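PDB 5JJP: nonribosomal peptide synthase from Streptomyces sp. MJ635-86F5, which adenylates aliphatic beta-amino acids as a member of the ANL superfamily, probably with ATP as the nucleotide substrate. Local coordinates for residues 85-90 with 130-136; 112-116 with 227-231; 383-387 with 406-410. All coordinates share one frame. Residues are numbered along the deposited sequence.

Contact 1: residues 85-90 with 130-136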
loop_
_atom_site.group_PDB
_atom_site.type_symbol
_atom_site.label_atom_id
_atom_site.label_comp_id
_atom_site.label_asym_id
_atom_site.label_seq_id
_atom_site.Cartn_x
_atom_site.Cartn_y
_atom_site.Cartn_z
ATOM N N ASP A 85 -11.491 17.102 -0.586
ATOM C CA ASP A 85 -10.964 17.535 -1.885
ATOM C C ASP A 85 -9.798 16.664 -2.254
ATOM O O ASP A 85 -8.922 16.437 -1.430
ATOM C CB ASP A 85 -10.531 19.026 -1.829
ATOM C CG ASP A 85 -11.701 19.972 -1.732
ATOM O OD1 ASP A 85 -12.845 19.517 -1.929
ATOM O OD2 ASP A 85 -11.486 21.181 -1.488
ATOM N N ARG A 86 -9.796 16.181 -3.489
ATOM C CA ARG A 86 -8.692 15.343 -3.973
ATOM C C ARG A 86 -7.475 16.112 -4.385
ATOM O O ARG A 86 -7.557 17.242 -4.861
ATOM C CB ARG A 86 -9.089 14.448 -5.106
ATOM C CG ARG A 86 -10.094 13.375 -4.671
ATOM C CD ARG A 86 -11.476 13.698 -5.233
ATOM N NE ARG A 86 -12.219 14.496 -4.339
ATOM C CZ ARG A 86 -13.157 15.382 -4.661
ATOM N NH1 ARG A 86 -13.502 15.672 -5.921
ATOM N NH2 ARG A 86 -13.762 15.984 -3.654
ATOM N N VAL A 87 -6.345 15.481 -4.137
ATOM C CA VAL A 87 -5.053 15.966 -4.527
ATOM C C VAL A 87 -4.361 14.867 -5.349
ATOM O O VAL A 87 -4.292 13.736 -4.915
ATOM C CB VAL A 87 -4.249 16.214 -3.263
ATOM C CG1 VAL A 87 -2.798 16.577 -3.613
ATOM C CG2 VAL A 87 -4.909 17.300 -2.461
ATOM N N VAL A 88 -3.895 15.172 -6.552
ATOM C CA VAL A 88 -3.037 14.246 -7.296
ATOM C C VAL A 88 -1.636 14.482 -6.783
ATOM O O VAL A 88 -1.136 15.591 -6.884
ATOM C CB VAL A 88 -3.059 14.489 -8.805
ATOM C CG1 VAL A 88 -2.183 13.495 -9.519
ATOM C CG2 VAL A 88 -4.471 14.361 -9.323
ATOM N N LEU A 89 -1.024 13.453 -6.223
ATOM C CA LEU A 89 0.315 13.544 -5.687
ATOM C C LEU A 89 1.306 12.754 -6.603
ATOM O O LEU A 89 1.277 11.523 -6.663
ATOM C CB LEU A 89 0.307 12.994 -4.268
ATOM C CG LEU A 89 1.586 12.993 -3.485
ATOM C CD1 LEU A 89 2.132 14.399 -3.405
ATOM C CD2 LEU A 89 1.365 12.450 -2.102
ATOM N N GLU A 90 2.122 13.492 -7.348
ATOM C CA GLU A 90 2.985 12.885 -8.365
ATOM C C GLU A 90 4.461 12.994 -8.011
ATOM O O GLU A 90 5.008 14.094 -7.967
ATOM C CB GLU A 90 2.744 13.528 -9.712
ATOM C CG GLU A 90 3.583 12.959 -10.846
ATOM C CD GLU A 90 2.983 13.325 -12.217
ATOM O OE1 GLU A 90 1.844 12.859 -12.523
ATOM O OE2 GLU A 90 3.655 14.064 -13.005
ATOM N N ALA A 130 -12.133 12.318 -10.958
ATOM C CA ALA A 130 -12.015 12.646 -9.543
ATOM C C ALA A 130 -12.062 14.152 -9.272
ATOM O O ALA A 130 -12.230 14.547 -8.141
ATOM C CB ALA A 130 -10.712 12.090 -9.014
ATOM N N ALA A 131 -11.827 14.979 -10.295
ATOM C CA ALA A 131 -11.890 16.459 -10.189
ATOM C C ALA A 131 -11.095 16.959 -8.982
ATOM O O ALA A 131 -11.629 17.554 -8.096
ATOM C CB ALA A 131 -13.335 16.964 -10.156
ATOM N N PRO A 132 -9.784 16.754 -8.990
ATOM C CA PRO A 132 -8.969 17.167 -7.874
ATOM C C PRO A 132 -8.838 18.676 -7.883
ATOM O O PRO A 132 -8.835 19.278 -8.929
ATOM C CB PRO A 132 -7.605 16.557 -8.196
ATOM C CG PRO A 132 -7.590 16.462 -9.679
ATOM C CD PRO A 132 -9.008 16.053 -10.018
ATOM N N ALA A 133 -8.715 19.252 -6.710
ATOM C CA ALA A 133 -8.483 20.654 -6.577
ATOM C C ALA A 133 -7.009 21.034 -6.665
ATOM O O ALA A 133 -6.709 22.202 -6.874
ATOM C CB ALA A 133 -9.029 21.123 -5.262
ATOM N N LEU A 134 -6.118 20.048 -6.532
ATOM C CA LEU A 134 -4.667 20.344 -6.512
ATOM C C LEU A 134 -3.859 19.233 -7.152
ATOM O O LEU A 134 -4.106 18.046 -6.923
ATOM C CB LEU A 134 -4.232 20.542 -5.070
ATOM C CG LEU A 134 -2.762 20.937 -4.807
ATOM C CD1 LEU A 134 -2.435 22.325 -5.343
ATOM C CD2 LEU A 134 -2.485 20.883 -3.342
ATOM N N PHE A 135 -2.921 19.610 -7.993
ATOM C CA PHE A 135 -1.932 18.703 -8.528
ATOM C C PHE A 135 -0.629 19.051 -7.817
ATOM O O PHE A 135 -0.094 20.142 -7.983
ATOM C CB PHE A 135 -1.777 18.897 -10.011
ATOM C CG PHE A 135 -0.714 18.015 -10.648
ATOM C CD1 PHE A 135 -1.014 16.739 -11.032
ATOM C CD2 PHE A 135 0.597 18.488 -10.848
ATOM C CE1 PHE A 135 -0.079 15.946 -11.631
ATOM C CE2 PHE A 135 1.542 17.709 -11.462
ATOM C CZ PHE A 135 1.189 16.426 -11.860
ATOM N N LEU A 136 -0.136 18.123 -7.012
ATOM C CA LEU A 136 0.996 18.371 -6.099
ATOM C C LEU A 136 2.163 17.486 -6.532
ATOM O O LEU A 136 2.057 16.283 -6.436
ATOM C CB LEU A 136 0.568 17.978 -4.702
ATOM C CG LEU A 136 1.642 18.077 -3.635
ATOM C CD1 LEU A 136 2.295 19.453 -3.656
ATOM C CD2 LEU A 136 1.060 17.798 -2.268
HETATM O O HOH W 1 -11.275 18.026 -5.519
#
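Parallel strand pairing joins 87-90 to 134-136, with Val87, Val88 and Leu89 in register with Leu134, Phe135 and Leu136. The backbone ladder comprises Val88 N to Leu134 O (2.9 Å), Leu136 N to Val88 O (2.7 Å) and Glu90 N to Leu136 O (2.9 Å); before it, Ala133 N donates to Arg86 O (3.0 Å). At that end Arg86 NH1 also donates to Ala130 O (2.8 Å), tying the last turn of a helix to the sheet, while water 1 connects Arg86 N (3.1 Å) to Ala131 O (2.6 Å). Apolar packing occupies both faces: Val87 CG1 meets Leu136 CB at 3.8 Å on one, and Val88 CG1 meets Phe135 CD1 at 3.8 Å on the other, where Val88 also touches Pro132. Helix 120-130 covers the Val88-Phe135 face through Leu123, strands 111-114 and 151-156 continue the sheet outward, and the chain crosses from 111-114 to 134-138 through that helix, passing over 87-90 in a beta-alpha-beta crossover.

Contact 2: residues 112-116 with 227-231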
loop_
_atom_site.group_PDB
_atom_site.type_symbol
_atom_site.label_atom_id
_atom_site.label_comp_id
_atom_site.label_asym_id
_atom_site.label_seq_id
_atom_site.Cartn_x
_atom_site.Cartn_y
_atom_site.Cartn_z
ATOM N N ILE A 112 -4.358 10.885 -4.823
ATOM C CA ILE A 112 -4.239 9.890 -5.868
ATOM C C ILE A 112 -2.760 9.875 -6.152
ATOM O O ILE A 112 -2.263 10.864 -6.681
ATOM C CB ILE A 112 -4.846 10.297 -7.227
ATOM C CG1 ILE A 112 -6.185 11.022 -7.138
ATOM C CG2 ILE A 112 -4.943 9.130 -8.162
ATOM C CD1 ILE A 112 -7.223 10.355 -6.345
ATOM N N PRO A 113 -2.064 8.747 -5.885
ATOM C CA PRO A 113 -0.613 8.720 -6.132
ATOM C C PRO A 113 -0.279 8.422 -7.570
ATOM O O PRO A 113 -0.864 7.547 -8.182
ATOM C CB PRO A 113 -0.127 7.598 -5.214
ATOM C CG PRO A 113 -1.290 6.665 -5.173
ATOM C CD PRO A 113 -2.531 7.507 -5.233
ATOM N N THR A 114 0.676 9.168 -8.096
ATOM C CA THR A 114 1.019 9.103 -9.508
ATOM C C THR A 114 2.543 9.204 -9.620
ATOM O O THR A 114 3.203 9.697 -8.696
ATOM C CB THR A 114 0.223 10.255 -10.183
ATOM O OG1 THR A 114 -1.055 9.762 -10.635
ATOM C CG2 THR A 114 0.877 10.815 -11.287
ATOM N N ILE A 115 3.109 8.772 -10.727
ATOM C CA ILE A 115 4.513 9.065 -11.005
ATOM C C ILE A 115 4.665 9.842 -12.294
ATOM O O ILE A 115 3.724 9.869 -13.112
ATOM C CB ILE A 115 5.357 7.803 -11.040
ATOM C CG1 ILE A 115 4.743 6.765 -11.994
ATOM C CG2 ILE A 115 5.445 7.224 -9.628
ATOM C CD1 ILE A 115 5.697 5.606 -12.320
ATOM N N PRO A 116 5.817 10.527 -12.448
ATOM C CA PRO A 116 6.073 11.300 -13.667
ATOM C C PRO A 116 5.838 10.523 -14.965
ATOM O O PRO A 116 5.366 11.106 -15.952
ATOM C CB PRO A 116 7.558 11.711 -13.524
ATOM C CG PRO A 116 7.764 11.793 -12.033
ATOM C CD PRO A 116 6.914 10.696 -11.461
ATOM N N SER A 227 8.227 -1.419 -5.536
ATOM C CA SER A 227 7.136 -1.054 -6.419
ATOM C C SER A 227 7.011 0.480 -6.484
ATOM O O SER A 227 7.259 1.189 -5.492
ATOM C CB SER A 227 5.857 -1.822 -6.063
ATOM O OG SER A 227 5.110 -1.069 -5.172
ATOM N N PRO A 228 6.724 1.017 -7.674
ATOM C CA PRO A 228 6.651 2.485 -7.881
ATOM C C PRO A 228 5.503 3.126 -7.131
ATOM O O PRO A 228 4.557 2.441 -6.745
ATOM C CB PRO A 228 6.397 2.631 -9.377
ATOM C CG PRO A 228 6.759 1.313 -9.988
ATOM C CD PRO A 228 6.485 0.274 -8.924
ATOM N N PHE A 229 5.609 4.436 -6.920
ATOM C CA PHE A 229 4.673 5.187 -6.083
ATOM C C PHE A 229 3.207 5.145 -6.587
ATOM O O PHE A 229 2.259 5.242 -5.775
ATOM C CB PHE A 229 5.144 6.629 -5.958
ATOM C CG PHE A 229 4.370 7.450 -4.948
ATOM C CD1 PHE A 229 4.486 7.196 -3.593
ATOM C CD2 PHE A 229 3.540 8.492 -5.351
ATOM C CE1 PHE A 229 3.790 7.965 -2.661
ATOM C CE2 PHE A 229 2.813 9.234 -4.438
ATOM C CZ PHE A 229 2.944 8.991 -3.090
ATOM N N SER A 230 3.030 4.966 -7.881
ATOM C CA SER A 230 1.700 4.868 -8.466
ATOM C C SER A 230 1.049 3.542 -8.099
ATOM O O SER A 230 -0.103 3.312 -8.452
ATOM C CB SER A 230 1.776 4.961 -10.009
ATOM O OG SER A 230 2.728 4.039 -10.528
ATOM N N PHE A 231 1.804 2.635 -7.479
ATOM C CA PHE A 231 1.246 1.336 -7.116
ATOM C C PHE A 231 0.819 1.311 -5.676
ATOM O O PHE A 231 1.509 1.793 -4.776
ATOM C CB PHE A 231 2.217 0.170 -7.378
ATOM C CG PHE A 231 2.349 -0.224 -8.827
ATOM C CD1 PHE A 231 3.070 0.564 -9.714
ATOM C CD2 PHE A 231 1.812 -1.418 -9.297
ATOM C CE1 PHE A 231 3.225 0.180 -11.042
ATOM C CE2 PHE A 231 1.964 -1.807 -10.643
ATOM C CZ PHE A 231 2.667 -1.002 -11.515
#
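This is an apolar contact between a beta strand and a turn, within the layered alpha-beta-alpha-beta-alpha sandwich of the protein. Residues 112-116 form the end of strand 111-114, an outermost strand of one mixed sheet, and the loop that follows it. Residues 227-231 lie between strand 222-225 of the other mixed sheet and helix 232-243, so the contact joins elements of the two sheets. The loop is shaped by a type I beta turn from Pro228 to Phe231, closed by Phe231 N donating to Pro228 O at 2.9 Å, and Phe231 takes the N-cap position of the helix. In amino-acid-adenylating relatives the start of the equivalent helix borders the substrate pocket, and the position here is consistent with that role.

No hydrogen bond crosses between the segments; they are held by shape and apolar surface. Pro113 and Ile115 direct their CA-to-CB bonds toward the turn, whereas that of Thr114 points away, and its side chain instead packs on Val88 and Glu90. Ile115 rests on the turn, its CG2 3.7 Å from Phe229 CB and its CD1 4.2 Å from Pro228 CB, with its CG1 3.7 Å from Ser230 OG. The ring of Phe229 swings back over the strand and also reaches Leu89, so it spans two neighbouring strands of the sheet. Its edge faces Thr114 O, 3.6 Å from Phe229 CD2. Closest of all is Pro113, whose CB lies 3.5 Å from Phe229 CE2 and 3.4 Å from Phe229 O.

Contact 3: residues 383-387 with 406-410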
loop_
_atom_site.group_PDB
_atom_site.type_symbol
_atom_site.label_atom_id
_atom_site.label_comp_id
_atom_site.label_asym_id
_atom_site.label_seq_id
_atom_site.Cartn_x
_atom_site.Cartn_y
_atom_site.Cartn_z
ATOM N N ILE A 383 -14.526 -15.963 -4.345
ATOM C CA ILE A 383 -14.121 -15.523 -2.979
ATOM C C ILE A 383 -14.891 -14.267 -2.611
ATOM O O ILE A 383 -14.891 -13.325 -3.376
ATOM C CB ILE A 383 -12.614 -15.214 -2.834
ATOM C CG1 ILE A 383 -11.769 -16.441 -3.141
ATOM C CG2 ILE A 383 -12.292 -14.750 -1.423
ATOM C CD1 ILE A 383 -10.306 -16.106 -3.414
ATOM N N TYR A 384 -15.614 -14.338 -1.486
ATOM C CA TYR A 384 -16.208 -13.188 -0.794
ATOM C C TYR A 384 -15.356 -12.868 0.448
ATOM O O TYR A 384 -15.081 -13.740 1.257
ATOM C CB TYR A 384 -17.620 -13.461 -0.316
ATOM C CG TYR A 384 -18.695 -13.522 -1.394
ATOM C CD1 TYR A 384 -18.430 -14.034 -2.674
ATOM C CD2 TYR A 384 -20.003 -13.159 -1.100
ATOM C CE1 TYR A 384 -19.443 -14.135 -3.635
ATOM C CE2 TYR A 384 -21.022 -13.241 -2.042
ATOM C CZ TYR A 384 -20.747 -13.745 -3.298
ATOM O OH TYR A 384 -21.732 -13.820 -4.237
ATOM N N LEU A 385 -14.929 -11.588 0.561
ATOM C CA LEU A 385 -14.063 -11.133 1.661
ATOM C C LEU A 385 -14.857 -10.298 2.672
ATOM O O LEU A 385 -15.476 -9.300 2.341
ATOM C CB LEU A 385 -12.902 -10.362 1.101
ATOM C CG LEU A 385 -11.921 -9.733 2.069
ATOM C CD1 LEU A 385 -11.062 -10.725 2.831
ATOM C CD2 LEU A 385 -11.034 -8.826 1.248
ATOM N N ARG A 386 -14.847 -10.768 3.911
ATOM C CA ARG A 386 -15.432 -10.106 5.021
ATOM C C ARG A 386 -14.250 -9.472 5.785
ATOM O O ARG A 386 -13.402 -10.174 6.314
ATOM C CB ARG A 386 -16.145 -11.137 5.892
ATOM C CG ARG A 386 -16.846 -10.584 7.109
ATOM C CD ARG A 386 -17.385 -11.696 7.982
ATOM N NE ARG A 386 -18.233 -12.626 7.224
ATOM C CZ ARG A 386 -19.549 -12.455 7.056
ATOM N NH1 ARG A 386 -20.186 -11.408 7.565
ATOM N NH2 ARG A 386 -20.223 -13.351 6.391
ATOM N N SER A 387 -14.215 -8.148 5.877
ATOM C CA SER A 387 -13.089 -7.488 6.479
ATOM C C SER A 387 -13.351 -6.028 6.810
ATOM O O SER A 387 -13.919 -5.304 5.989
ATOM C CB SER A 387 -11.916 -7.546 5.483
ATOM O OG SER A 387 -10.821 -6.723 5.891
ATOM N N VAL A 406 -21.727 -6.160 -1.173
ATOM C CA VAL A 406 -23.036 -6.722 -1.073
ATOM C C VAL A 406 -23.422 -7.112 0.341
ATOM O O VAL A 406 -22.562 -7.394 1.186
ATOM C CB VAL A 406 -23.199 -7.909 -1.999
ATOM C CG1 VAL A 406 -22.738 -7.548 -3.394
ATOM C CG2 VAL A 406 -22.419 -9.096 -1.491
ATOM N N PRO A 407 -24.736 -7.145 0.606
ATOM C CA PRO A 407 -25.191 -7.597 1.919
ATOM C C PRO A 407 -24.635 -8.976 2.244
ATOM O O PRO A 407 -24.555 -9.835 1.360
ATOM C CB PRO A 407 -26.720 -7.689 1.749
ATOM C CG PRO A 407 -27.036 -6.690 0.697
ATOM C CD PRO A 407 -25.884 -6.833 -0.283
ATOM N N ASP A 408 -24.181 -9.149 3.476
ATOM C CA ASP A 408 -23.677 -10.427 3.938
ATOM C C ASP A 408 -24.641 -11.544 3.520
ATOM O O ASP A 408 -25.771 -11.584 3.978
ATOM C CB ASP A 408 -23.563 -10.359 5.451
ATOM C CG ASP A 408 -23.047 -11.621 6.073
ATOM O OD1 ASP A 408 -22.699 -12.587 5.382
ATOM O OD2 ASP A 408 -22.976 -11.632 7.311
ATOM N N PRO A 409 -24.198 -12.460 2.654
ATOM C CA PRO A 409 -25.141 -13.484 2.181
ATOM C C PRO A 409 -25.634 -14.423 3.297
ATOM O O PRO A 409 -26.717 -14.975 3.184
ATOM C CB PRO A 409 -24.344 -14.234 1.134
ATOM C CG PRO A 409 -22.910 -13.984 1.497
ATOM C CD PRO A 409 -22.876 -12.595 2.032
ATOM N N LEU A 410 -24.863 -14.567 4.369
ATOM C CA LEU A 410 -25.277 -15.390 5.471
ATOM C C LEU A 410 -26.199 -14.668 6.435
ATOM O O LEU A 410 -26.861 -15.308 7.248
ATOM C CB LEU A 410 -24.076 -15.863 6.263
ATOM C CG LEU A 410 -23.034 -16.578 5.437
ATOM C CD1 LEU A 410 -21.890 -17.035 6.336
ATOM C CD2 LEU A 410 -23.678 -17.721 4.695
#
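Strand 381-386 of the antiparallel sheet that includes 363-367, 381-386, 405-407, 417-427 and 433-438 meets, through side chains, the end of strand 405-407 and chiefly the turn that follows it (408-410). Strands 381-386 and 405-407 each pair with strand 417-427 and not with each other: the nearest CA atoms of the two segments, those of Arg386 and Asp408, are 8.3 Å apart, and no backbone hydrogen bond links them. Such a sheet is consistent with the beta-barrel-like part of the large domain in ANL enzymes.

The main link is a two-pronged salt bridge. Arg386 NH1 donates to Asp408 OD2 and Arg386 NH2 to Asp408 OD1, each at 2.8 Å, so the carboxylate meets the guanidinium edge-on. The first two side-chain torsions of Arg386 are both t, and this extended start carries the charge across the gap. Asp408 is itself held in place by an Asx turn, in which its OD1 also accepts Leu410 N at 3.1 Å. Alongside, Tyr384 stacks on Tyr367 of strand 363-367 and touches the other segment with its ring: its CD2 is 4.0 Å from Pro409 CG, and its CE2 is 4.4 Å from Val406 CG2. Leu410 CD1 comes within 4.0 Å of Arg386 NH2, and both Pro409 and Leu410 reach Tyr367 as well.

Because Asp408 OD1 accepts from both Leu410 N and Arg386 NH2, the carboxylate that shapes the turn also ties it to strand 381-386, consistent with the salt bridge favouring this placement of the turn.

Contacts 1 and 2 belong to one neighbourhood: strands 87-90 and 111-114 are adjacent in the same sheet, Leu89 O lies 2.8 Å from Thr114 N in a probable hydrogen bond, and Phe229 CE2 of contact 2 comes within 3.5 Å of Leu89 O. Contact 1 is the more buried, and its chemistry is that of a sheet interior, backbone hydrogen bonds with apolar faces. Contact 2, partly buried, joins that sheet to a loop by apolar packing without hydrogen bonds between its segments. Contact 3 stands apart, its nearest atoms about 22 Å from contact 1 and about 17 Å from contact 2. It lies in the antiparallel sheet, is also partly buried, and relies on a salt bridge.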